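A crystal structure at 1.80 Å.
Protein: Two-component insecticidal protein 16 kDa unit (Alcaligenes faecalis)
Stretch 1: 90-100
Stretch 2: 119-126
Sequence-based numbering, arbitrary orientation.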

# COMPACT_ATOMS: atom_id res chain seq x y z
N TYR A 90 -5.95 9.10 4.01
CA TYR A 90 -6.48 10.29 4.68
C TYR A 90 -7.52 9.87 5.75
O TYR A 90 -8.11 8.78 5.69
CB TYR A 90 -7.21 11.16 3.67
CG TYR A 90 -6.32 11.72 2.63
CD1 TYR A 90 -5.90 10.92 1.57
CD2 TYR A 90 -5.87 13.00 2.70
CE1 TYR A 90 -4.99 11.40 0.62
CE2 TYR A 90 -4.97 13.49 1.76
CZ TYR A 90 -4.55 12.66 0.71
OH TYR A 90 -3.69 13.24 -0.23
N ASP A 91 -7.74 10.77 6.69
CA ASP A 91 -8.84 10.65 7.71
C ASP A 91 -9.60 11.97 7.51
O ASP A 91 -9.11 13.03 7.93
CB ASP A 91 -8.27 10.57 9.12
CG ASP A 91 -9.44 10.53 10.22
OD1 ASP A 91 -10.54 10.27 9.80
OD2 ASP A 91 -9.20 10.64 11.42
N GLY A 92 -10.69 11.93 6.74
CA GLY A 92 -11.36 13.17 6.33
C GLY A 92 -10.43 13.96 5.41
O GLY A 92 -9.87 13.42 4.43
N ASP A 93 -10.19 15.21 5.76
CA ASP A 93 -9.28 16.06 4.97
C ASP A 93 -7.82 16.04 5.52
O ASP A 93 -6.98 16.73 5.00
CB ASP A 93 -9.79 17.50 4.96
CG ASP A 93 -11.00 17.68 4.12
OD1 ASP A 93 -11.01 17.24 2.90
OD2 ASP A 93 -11.95 18.28 4.69
N LYS A 94 -7.52 15.17 6.45
CA LYS A 94 -6.24 15.12 7.12
C LYS A 94 -5.40 14.01 6.44
O LYS A 94 -5.81 12.84 6.38
CB LYS A 94 -6.38 14.80 8.59
CG LYS A 94 -7.27 15.77 9.37
CD LYS A 94 -6.43 16.52 10.40
CE LYS A 94 -6.35 15.80 11.74
NZ LYS A 94 -6.06 16.76 12.88
N LEU A 95 -4.22 14.37 5.96
CA LEU A 95 -3.30 13.34 5.40
C LEU A 95 -2.63 12.59 6.58
O LEU A 95 -1.96 13.21 7.40
CB LEU A 95 -2.26 14.04 4.54
CG LEU A 95 -1.20 13.09 3.90
CD1 LEU A 95 -1.79 12.06 3.01
CD2 LEU A 95 -0.23 13.99 3.13
N VAL A 96 -2.79 11.24 6.63
CA VAL A 96 -2.27 10.43 7.68
C VAL A 96 -0.89 9.86 7.28
O VAL A 96 0.07 10.03 8.06
CB VAL A 96 -3.28 9.35 8.02
CG1 VAL A 96 -2.72 8.37 9.05
CG2 VAL A 96 -4.57 10.07 8.46
N PHE A 97 -0.79 9.26 6.11
CA PHE A 97 0.55 8.73 5.57
C PHE A 97 0.62 8.72 4.06
O PHE A 97 -0.35 8.83 3.35
CB PHE A 97 0.99 7.37 6.11
CG PHE A 97 0.20 6.15 5.61
CD1 PHE A 97 0.36 5.62 4.37
CD2 PHE A 97 -0.70 5.48 6.46
CE1 PHE A 97 -0.32 4.47 3.97
CE2 PHE A 97 -1.37 4.37 6.07
CZ PHE A 97 -1.20 3.85 4.79
N GLU A 98 1.84 8.70 3.59
CA GLU A 98 2.18 8.53 2.19
C GLU A 98 3.04 7.28 2.16
O GLU A 98 3.90 7.07 3.07
CB GLU A 98 2.94 9.72 1.66
CG GLU A 98 2.06 10.98 1.56
CD GLU A 98 2.88 12.24 1.40
OE1 GLU A 98 4.04 12.35 1.87
OE2 GLU A 98 2.38 13.09 0.74
N TYR A 99 2.71 6.38 1.21
CA TYR A 99 3.52 5.20 1.04
C TYR A 99 4.09 5.12 -0.40
O TYR A 99 3.45 5.58 -1.33
CB TYR A 99 2.70 3.95 1.38
CG TYR A 99 3.54 2.69 1.36
CD1 TYR A 99 4.60 2.52 2.31
CD2 TYR A 99 3.33 1.74 0.38
CE1 TYR A 99 5.38 1.35 2.26
CE2 TYR A 99 4.05 0.59 0.36
CZ TYR A 99 5.09 0.41 1.29
OH TYR A 99 5.83 -0.75 1.15
N TYR A 100 5.27 4.52 -0.56
CA TYR A 100 5.95 4.43 -1.89
C TYR A 100 6.79 3.21 -1.89
O TYR A 100 7.35 2.82 -0.84
CB TYR A 100 6.83 5.70 -2.18
CG TYR A 100 7.86 5.55 -3.31
CD1 TYR A 100 7.46 5.64 -4.61
CD2 TYR A 100 9.22 5.20 -3.06
CE1 TYR A 100 8.31 5.41 -5.68
CE2 TYR A 100 10.10 5.01 -4.13
CZ TYR A 100 9.61 5.14 -5.45
OH TYR A 100 10.41 4.96 -6.53
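Stretch 2 (119-126) ENYTVIKK

Two strands that share no backbone hydrogen bond can still be matched closely through their side chains. Stretch 2 of this insecticidal protein subunit illustrates the principle, presenting every second side chain, those of Tyr121, Val123 and Lys125, to its partner. Stretch 1 breaks such alternation at Val96 (phi/psi -94/-51), so that Val96 and Phe97 both point toward stretch 2. After a short non-strand lead at Glu119 and Asn120, stretch 2 runs extended from Tyr121 to Lys126, nearly parallel to strand 94-100: the N-to-C directions differ by 12°, and the axes come no closer than 8.7 Å. That spacing leaves the contact to side chains.

Glu119 makes no contact. Asn120 directs its CB toward stretch 1, and its ND2 lies 3.9 Å from NZ of Lys94, a proximity rather than a hydrogen bond.

Tyr121, the residue most covered by the partner, anchors the arrangement. Its CA is 7.4 Å from CA of Val96. With chi1 in the m well, the ring lies over Val96 and its OH reaches the side chain of Asp91, the first residue of a type II' turn ending at Lys94. The Tyr121 OH donates a hydrogen bond to Asp91 OD2 at 2.6 Å, with the carboxylate oxygen near the ring plane. One ring face receives Val96, whose CG2 stands 4.0 Å from the ring centroid and 14° off its normal, a CH-pi contact. One side chain thus uses its polar tip and a ring face at once.

Thr122 is out of reach, in keeping with the alternation along stretch 2. Val123 returns to the interface and bridges two neighbours: its CG2 meets Val96 CG1 at 4.0 Å, while its CG1 packs obliquely against the Phe97 ring, 3.8 Å from CD2.

Ile124 is again out of reach. Lys125 contributes its aliphatic portion, with CD 3.7 Å from CE1 of Tyr99, although the two CA atoms are 10.2 Å apart; long side chains span the wider gap. Lys126 closes the strand without touching stretch 1.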

# COMPACT_ATOMS: atom_id res chain seq x y z
N GLU A 119 1.19 12.58 15.91
CA GLU A 119 0.59 13.01 17.15
C GLU A 119 -0.77 12.37 17.33
O GLU A 119 -1.07 11.94 18.41
CB GLU A 119 0.43 14.54 17.19
CG GLU A 119 1.71 15.32 17.50
CD GLU A 119 1.43 16.66 18.22
OE1 GLU A 119 0.26 16.94 18.64
OE2 GLU A 119 2.39 17.43 18.42
N ASN A 120 -1.56 12.27 16.27
CA ASN A 120 -2.98 11.84 16.36
C ASN A 120 -3.22 10.37 15.95
O ASN A 120 -4.24 9.83 16.22
CB ASN A 120 -3.82 12.82 15.55
CG ASN A 120 -3.85 14.19 16.21
OD1 ASN A 120 -4.16 14.30 17.40
ND2 ASN A 120 -3.54 15.24 15.45
N TYR A 121 -2.22 9.74 15.31
CA TYR A 121 -2.31 8.40 14.75
C TYR A 121 -1.05 7.56 15.07
O TYR A 121 0.05 8.08 15.18
CB TYR A 121 -2.51 8.47 13.26
CG TYR A 121 -3.69 9.32 12.87
CD1 TYR A 121 -4.96 8.76 12.70
CD2 TYR A 121 -3.52 10.65 12.61
CE1 TYR A 121 -6.04 9.53 12.26
CE2 TYR A 121 -4.58 11.43 12.27
CZ TYR A 121 -5.81 10.88 12.13
OH TYR A 121 -6.84 11.71 11.78
N THR A 122 -1.27 6.33 15.41
CA THR A 122 -0.24 5.34 15.45
C THR A 122 -0.28 4.58 14.13
O THR A 122 -1.20 3.90 13.79
CB THR A 122 -0.33 4.42 16.66
OG1 THR A 122 -0.41 5.23 17.85
CG2 THR A 122 0.93 3.55 16.77
N VAL A 123 0.83 4.69 13.41
CA VAL A 123 0.91 4.03 12.14
C VAL A 123 2.13 3.12 12.11
O VAL A 123 3.24 3.61 12.26
CB VAL A 123 0.99 5.05 11.02
CG1 VAL A 123 1.03 4.37 9.69
CG2 VAL A 123 -0.21 5.92 10.96
N ILE A 124 1.90 1.83 11.92
CA ILE A 124 2.97 0.77 11.96
C ILE A 124 2.99 -0.13 10.72
O ILE A 124 1.95 -0.75 10.40
CB ILE A 124 2.92 -0.09 13.21
CG1 ILE A 124 2.94 0.73 14.52
CG2 ILE A 124 4.12 -1.10 13.16
CD1 ILE A 124 4.27 1.31 14.90
N LYS A 125 4.18 -0.22 10.05
CA LYS A 125 4.33 -1.17 8.95
C LYS A 125 5.17 -2.45 9.34
O LYS A 125 6.18 -2.36 10.06
CB LYS A 125 4.98 -0.44 7.80
CG LYS A 125 5.23 -1.30 6.57
CD LYS A 125 5.78 -0.45 5.44
CE LYS A 125 7.23 -0.05 5.75
NZ LYS A 125 8.30 -1.02 5.33
N LYS A 126 4.73 -3.60 8.85
CA LYS A 126 5.42 -4.88 8.98
C LYS A 126 5.62 -5.36 7.56
O LYS A 126 4.79 -5.14 6.68
CB LYS A 126 4.60 -5.90 9.78
CG LYS A 126 4.18 -5.46 11.21
CD LYS A 126 5.20 -5.76 12.34
CE LYS A 126 4.90 -4.93 13.63
NZ LYS A 126 6.15 -4.73 14.42